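Local coordinates for flavin-containing monooxygenase (Allium sativum, PDB 6WPU), which probably uses bound FAD to oxygenate the sulfur of S-allyl-L-cysteine, giving the sulfoxide alliin in garlic, at residues A[310-315]-A[386-391]; A[318-323]-A[368-373]. All coordinates share one frame; numbering follows the deposited sequence.

Contact 1. Residues A[310-315]-A[386-391]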
loop_
_atom_site.group_PDB
_atom_site.type_symbol
_atom_site.label_atom_id
_atom_site.label_comp_id
_atom_site.label_asym_id
_atom_site.label_seq_id
_atom_site.Cartn_x
_atom_site.Cartn_y
_atom_site.Cartn_z
ATOM N N THR A 310 16.943 -2.566 -9.017
ATOM C CA THR A 310 16.126 -2.050 -10.111
ATOM C C THR A 310 14.649 -2.296 -9.834
ATOM O O THR A 310 14.273 -3.100 -8.974
ATOM C CB THR A 310 16.480 -2.693 -11.464
ATOM O OG1 THR A 310 16.266 -4.105 -11.388
ATOM C CG2 THR A 310 17.922 -2.407 -11.866
ATOM N N VAL A 311 13.816 -1.579 -10.586
ATOM C CA VAL A 311 12.371 -1.793 -10.627
ATOM C C VAL A 311 12.028 -2.145 -12.061
ATOM O O VAL A 311 12.306 -1.358 -12.973
ATOM C CB VAL A 311 11.589 -0.553 -10.163
ATOM C CG1 VAL A 311 10.082 -0.754 -10.354
ATOM C CG2 VAL A 311 11.904 -0.245 -8.717
ATOM N N ASP A 312 11.456 -3.331 -12.272
ATOM C CA ASP A 312 11.158 -3.821 -13.617
ATOM C C ASP A 312 9.788 -4.480 -13.593
ATOM O O ASP A 312 9.652 -5.596 -13.081
ATOM C CB ASP A 312 12.227 -4.804 -14.093
ATOM C CG ASP A 312 11.897 -5.429 -15.453
ATOM O OD1 ASP A 312 11.197 -4.777 -16.270
ATOM O OD2 ASP A 312 12.342 -6.579 -15.698
ATOM N N ASP A 313 8.781 -3.796 -14.149
ATOM C CA ASP A 313 7.405 -4.300 -14.200
ATOM C C ASP A 313 6.950 -4.754 -12.815
ATOM O O ASP A 313 6.495 -5.882 -12.616
ATOM C CB ASP A 313 7.268 -5.430 -15.223
ATOM C CG ASP A 313 5.802 -5.745 -15.562
ATOM O OD1 ASP A 313 4.911 -4.939 -15.201
ATOM O OD2 ASP A 313 5.544 -6.805 -16.180
ATOM N N ASN A 314 7.151 -3.868 -11.843
ATOM C CA ASN A 314 6.810 -4.055 -10.432
ATOM C C ASN A 314 7.528 -5.237 -9.785
ATOM O O ASN A 314 7.040 -5.794 -8.793
ATOM C CB ASN A 314 5.292 -4.149 -10.232
ATOM C CG ASN A 314 4.688 -2.789 -9.995
ATOM O OD1 ASN A 314 5.413 -1.785 -9.974
ATOM N ND2 ASN A 314 3.374 -2.726 -9.844
ATOM N N ARG A 315 8.690 -5.623 -10.313
ATOM C CA ARG A 315 9.631 -6.468 -9.578
ATOM C C ARG A 315 10.765 -5.572 -9.077
ATOM O O ARG A 315 11.520 -5.000 -9.876
ATOM C CB ARG A 315 10.171 -7.604 -10.440
ATOM C CG ARG A 315 11.365 -8.300 -9.813
ATOM C CD ARG A 315 11.816 -9.466 -10.671
ATOM N NE ARG A 315 10.848 -10.563 -10.635
ATOM C CZ ARG A 315 10.995 -11.701 -11.304
ATOM N NH1 ARG A 315 12.054 -11.881 -12.076
ATOM N NH2 ARG A 315 10.096 -12.659 -11.187
ATOM N N ILE A 386 3.754 -17.463 -13.297
ATOM C CA ILE A 386 3.391 -16.199 -12.656
ATOM C C ILE A 386 4.211 -15.081 -13.292
ATOM O O ILE A 386 5.449 -15.136 -13.242
ATOM C CB ILE A 386 3.635 -16.242 -11.145
ATOM C CG1 ILE A 386 2.940 -17.444 -10.519
ATOM C CG2 ILE A 386 3.164 -14.939 -10.508
ATOM C CD1 ILE A 386 3.364 -17.655 -9.058
ATOM N N PRO A 387 3.580 -14.042 -13.847
ATOM C CA PRO A 387 4.349 -12.942 -14.446
ATOM C C PRO A 387 5.091 -12.097 -13.417
ATOM O O PRO A 387 4.753 -12.051 -12.228
ATOM C CB PRO A 387 3.288 -12.102 -15.167
ATOM C CG PRO A 387 1.997 -12.484 -14.555
ATOM C CD PRO A 387 2.134 -13.908 -14.094
ATOM N N LYS A 388 6.097 -11.380 -13.940
ATOM C CA LYS A 388 6.979 -10.530 -13.141
ATOM C C LYS A 388 6.210 -9.642 -12.172
ATOM O O LYS A 388 6.647 -9.422 -11.035
ATOM C CB LYS A 388 7.819 -9.655 -14.075
ATOM C CG LYS A 388 9.317 -9.763 -13.918
ATOM C CD LYS A 388 10.028 -8.871 -14.931
ATOM C CE LYS A 388 11.147 -9.627 -15.638
ATOM N NZ LYS A 388 11.677 -8.873 -16.804
ATOM N N ARG A 389 5.064 -9.112 -12.603
ATOM C CA ARG A 389 4.454 -8.044 -11.823
ATOM C C ARG A 389 3.804 -8.538 -10.537
ATOM O O ARG A 389 3.420 -7.708 -9.708
ATOM C CB ARG A 389 3.438 -7.275 -12.678
ATOM C CG ARG A 389 2.177 -8.038 -13.066
ATOM C CD ARG A 389 1.301 -7.181 -14.013
ATOM N NE ARG A 389 0.102 -7.883 -14.478
ATOM C CZ ARG A 389 0.104 -8.842 -15.404
ATOM N NH1 ARG A 389 1.249 -9.225 -15.965
ATOM N NH2 ARG A 389 -1.034 -9.432 -15.759
ATOM N N TYR A 390 3.694 -9.852 -10.332
ATOM C CA TYR A 390 3.185 -10.404 -9.082
ATOM C C TYR A 390 4.296 -10.811 -8.114
ATOM O O TYR A 390 4.021 -11.525 -7.144
ATOM C CB TYR A 390 2.271 -11.601 -9.364
ATOM C CG TYR A 390 1.055 -11.240 -10.190
ATOM C CD1 TYR A 390 0.158 -10.277 -9.756
ATOM C CD2 TYR A 390 0.819 -11.846 -11.412
ATOM C CE1 TYR A 390 -0.939 -9.934 -10.519
ATOM C CE2 TYR A 390 -0.280 -11.509 -12.179
ATOM C CZ TYR A 390 -1.149 -10.563 -11.730
ATOM O OH TYR A 390 -2.231 -10.241 -12.507
ATOM N N THR A 391 5.539 -10.383 -8.357
ATOM C CA THR A 391 6.658 -10.854 -7.540
ATOM C C THR A 391 6.417 -10.594 -6.054
ATOM O O THR A 391 6.741 -11.436 -5.207
ATOM C CB THR A 391 7.964 -10.186 -7.985
ATOM O OG1 THR A 391 8.293 -10.585 -9.321
ATOM C CG2 THR A 391 9.136 -10.591 -7.055
HETATM O O HOH W 1 5.069 -7.315 -7.468
#

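Contact 2. Residues A[318-323]-A[368-373]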
loop_
_atom_site.group_PDB
_atom_site.type_symbol
_atom_site.label_atom_id
_atom_site.label_comp_id
_atom_site.label_asym_id
_atom_site.label_seq_id
_atom_site.Cartn_x
_atom_site.Cartn_y
_atom_site.Cartn_z
ATOM N N PRO A 318 17.082 -7.432 -7.064
ATOM C CA PRO A 318 16.621 -8.498 -6.152
ATOM C C PRO A 318 16.566 -8.138 -4.653
ATOM O O PRO A 318 17.430 -7.401 -4.149
ATOM C CB PRO A 318 17.638 -9.622 -6.397
ATOM C CG PRO A 318 18.837 -8.950 -6.969
ATOM C CD PRO A 318 18.288 -7.832 -7.805
ATOM N N LEU A 319 15.521 -8.623 -3.971
ATOM C CA LEU A 319 15.297 -8.355 -2.553
ATOM C C LEU A 319 15.099 -9.675 -1.830
ATOM O O LEU A 319 14.157 -10.420 -2.129
ATOM C CB LEU A 319 14.083 -7.458 -2.318
ATOM C CG LEU A 319 14.144 -6.015 -2.815
ATOM C CD1 LEU A 319 12.887 -5.271 -2.398
ATOM C CD2 LEU A 319 15.407 -5.327 -2.307
ATOM N N TYR A 320 15.982 -9.957 -0.879
ATOM C CA TYR A 320 15.861 -11.159 -0.076
ATOM C C TYR A 320 14.678 -10.988 0.868
ATOM O O TYR A 320 14.612 -9.994 1.605
ATOM C CB TYR A 320 17.166 -11.402 0.685
ATOM C CG TYR A 320 17.108 -12.542 1.657
ATOM C CD1 TYR A 320 16.832 -13.850 1.227
ATOM C CD2 TYR A 320 17.315 -12.318 3.013
ATOM C CE1 TYR A 320 16.782 -14.904 2.133
ATOM C CE2 TYR A 320 17.260 -13.356 3.926
ATOM C CZ TYR A 320 17.001 -14.645 3.485
ATOM O OH TYR A 320 16.958 -15.660 4.411
ATOM N N LYS A 321 13.723 -11.926 0.804
ATOM C CA LYS A 321 12.492 -11.869 1.604
ATOM C C LYS A 321 11.749 -10.545 1.400
ATOM O O LYS A 321 11.073 -10.052 2.306
ATOM C CB LYS A 321 12.789 -12.099 3.091
ATOM C CG LYS A 321 13.530 -13.402 3.397
ATOM C CD LYS A 321 12.786 -14.596 2.794
ATOM C CE LYS A 321 13.376 -15.912 3.278
ATOM N NZ LYS A 321 12.828 -17.066 2.533
ATOM N N HIS A 322 11.881 -9.956 0.204
ATOM C CA HIS A 322 11.230 -8.698 -0.177
ATOM C C HIS A 322 11.763 -7.494 0.599
ATOM O O HIS A 322 11.129 -6.426 0.599
ATOM C CB HIS A 322 9.694 -8.754 -0.019
ATOM C CG HIS A 322 9.049 -9.975 -0.612
ATOM N ND1 HIS A 322 8.755 -10.089 -1.956
ATOM C CD2 HIS A 322 8.603 -11.117 -0.033
ATOM C CE1 HIS A 322 8.182 -11.258 -2.184
ATOM N NE2 HIS A 322 8.072 -11.899 -1.035
ATOM N N VAL A 323 12.930 -7.623 1.241
ATOM C CA VAL A 323 13.401 -6.609 2.175
ATOM C C VAL A 323 14.821 -6.149 1.858
ATOM O O VAL A 323 15.077 -4.944 1.757
ATOM C CB VAL A 323 13.302 -7.132 3.626
ATOM C CG1 VAL A 323 14.091 -6.236 4.597
ATOM C CG2 VAL A 323 11.849 -7.196 4.057
ATOM N N LYS A 368 25.836 -14.608 -1.140
ATOM C CA LYS A 368 25.575 -15.618 -2.160
ATOM C C LYS A 368 24.320 -16.414 -1.831
ATOM O O LYS A 368 23.505 -16.696 -2.717
ATOM C CB LYS A 368 26.785 -16.544 -2.296
ATOM C CG LYS A 368 26.744 -17.465 -3.510
ATOM C CD LYS A 368 27.806 -18.563 -3.409
ATOM C CE LYS A 368 27.769 -19.473 -4.628
ATOM N NZ LYS A 368 26.573 -19.170 -5.470
ATOM N N GLU A 369 24.141 -16.783 -0.560
ATOM C CA GLU A 369 22.950 -17.534 -0.179
ATOM C C GLU A 369 21.694 -16.692 -0.336
ATOM O O GLU A 369 20.665 -17.187 -0.816
ATOM C CB GLU A 369 23.081 -18.035 1.254
ATOM C CG GLU A 369 23.868 -19.336 1.365
ATOM C CD GLU A 369 24.600 -19.459 2.691
ATOM O OE1 GLU A 369 24.592 -18.488 3.487
ATOM O OE2 GLU A 369 25.195 -20.529 2.930
ATOM N N MET A 370 21.753 -15.420 0.062
ATOM C CA MET A 370 20.605 -14.550 -0.165
ATOM C C MET A 370 20.299 -14.435 -1.650
ATOM O O MET A 370 19.133 -14.501 -2.060
ATOM C CB MET A 370 20.850 -13.170 0.441
ATOM C CG MET A 370 20.764 -13.158 1.959
ATOM S SD MET A 370 20.800 -11.477 2.609
ATOM C CE MET A 370 22.576 -11.151 2.597
ATOM N N MET A 371 21.335 -14.274 -2.475
ATOM C CA MET A 371 21.110 -14.129 -3.904
ATOM C C MET A 371 20.560 -15.419 -4.510
ATOM O O MET A 371 19.693 -15.373 -5.389
ATOM C CB MET A 371 22.401 -13.693 -4.594
ATOM C CG MET A 371 22.206 -13.353 -6.059
ATOM S SD MET A 371 21.031 -11.997 -6.332
ATOM C CE MET A 371 22.041 -10.600 -5.821
ATOM N N GLU A 372 21.029 -16.578 -4.034
ATOM C CA GLU A 372 20.478 -17.851 -4.490
ATOM C C GLU A 372 19.018 -17.998 -4.085
ATOM O O GLU A 372 18.212 -18.562 -4.839
ATOM C CB GLU A 372 21.297 -19.015 -3.933
ATOM C CG GLU A 372 22.674 -19.120 -4.535
ATOM C CD GLU A 372 23.548 -20.167 -3.861
ATOM O OE1 GLU A 372 23.209 -20.627 -2.743
ATOM O OE2 GLU A 372 24.584 -20.531 -4.458
ATOM N N ASP A 373 18.655 -17.492 -2.905
ATOM C CA ASP A 373 17.267 -17.590 -2.467
ATOM C C ASP A 373 16.342 -16.784 -3.379
ATOM O O ASP A 373 15.265 -17.257 -3.762
ATOM C CB ASP A 373 17.149 -17.128 -1.019
ATOM C CG ASP A 373 15.824 -17.502 -0.398
ATOM O OD1 ASP A 373 15.547 -18.707 -0.260
ATOM O OD2 ASP A 373 15.050 -16.591 -0.049
#

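Contact 1. Residues A[310-315]-A[386-391]
Two charged side chains, D312 and R315, at the two ends of the turn in hairpin 310-317, reach the loop 386-391; a salt bridge and an arginine-hydroxyl bond are the polar links of the contact. The K388 ammonium meets D312 in a short salt bridge, NZ to OD2 2.6 Å, entering on the syn side of the carboxylate and 23° out of its plane. R315 is held at T391: its NE donates to OG1 over 2.9 Å in a nearly straight bond (165° at the hydrogen), with the acceptor close to the guanidinium plane, while NH2 adds a weak second bond to the same oxygen. That hydroxyl in turn donates to the carbonyl of K388, T391 OG1 to K388 O 2.6 Å, so the one oxygen both accepts and donates. With CG of R315 anti to the backbone N (chi1 167°), the chain runs past T391 before bending at chi3 to present NE.

Packing supplies the second layer. The aliphatic part of K388 crosses the R315 guanidinium, CG standing 3.6 Å above its plane and over its centre; Y378 of helix 367-383 makes a cation-pi contact with the same arginine.

Backbone groups close the rest. The type I' turn from D312 to R315 places D313 O 3.1 Å from R389 CA, a CH...O contact, and one water donates to both N314 O and R389 O. N314 ND2 and OD1 bond to the backbone O of Y296 and N of Y298, tying the turn to strand 296-297 and the residue after it.

T391 OG1, having given its proton to K388 O, acts as acceptor for R315 NE, which probably limits rotation of both groups; pairing with D312 probably eases the proximity of the K388 ammonium to R315, K388 NZ and R315 NH1 being 5.6 Å apart.

Contact 2. Residues A[318-323]-A[368-373]
The backbones come nearest at Y320 and M370, whose CA atoms lie 5.8 Å apart, where the type II turn from L319 to H322 rests against a helical segment, 368-373. Y320 makes the broadest contact. A chi1 of 174°, which turns the ring away from the backbone N, swings it out between neighbours on both faces. M370 lies over one face, CG 3.8 Å from the ring centroid and 16° off the normal, a CH-pi contact; its sulfur sits obliquely, SD 3.6 Å from Y320 CD2. On the opposite face K321, the next residue of the turn, lays its CG over the ring centre. D373 takes the edge: OD2 is 3.3 Å from Y320 CE1, and the carboxylate plane is turned 73° from the ring.

The same OD2 receives K321 NZ at 3.4 Å, a weak hydrogen bond within a salt bridge, and the lysine also makes a cation-pi contact with W404 of helix 398-409. Before the turn, P318, which follows a cis peptide bond, meets M371 through CG and CE at 3.8 Å; bends at chi2 and chi3 bring that methyl back to the proline although the methionine starts out pointing away.

Replacing the Y320 ring by an alanine is likely to open a gap between M370 and the K321 chain and leave the D373 carboxylate without its aromatic edge.

W353 of helix 343-358 and W404 also touch Y320. The sulfur of M370 beside the Y320 ring is a Met-aromatic contact, and it joins the type II turn after strand 315-317 to the first turns of helix 367-383.

How the contacts relate
Along the chain the order is 310-315, 318-323, 368-373, 386-391, so contact 2 is enclosed by contact 1. Their centres lie 15 Å apart, on the same side of the chain's centre, and all four segments fall in one flavin-binding monooxygenase-like range. Helix 367-383 links them: contact 2 uses its early turns, whereas the loop of contact 1 follows its end. Earlier in the chain, strands 310-312 and 315-317 form the hairpin that leads into 318-323. The contacts touch directly where T391 O packs on H322 CE1, at 3.4 Å. Together they join hairpin and turn to the helix and its following loop; at about 13 Å from FAD, the N314 side chain does not touch the cofactor.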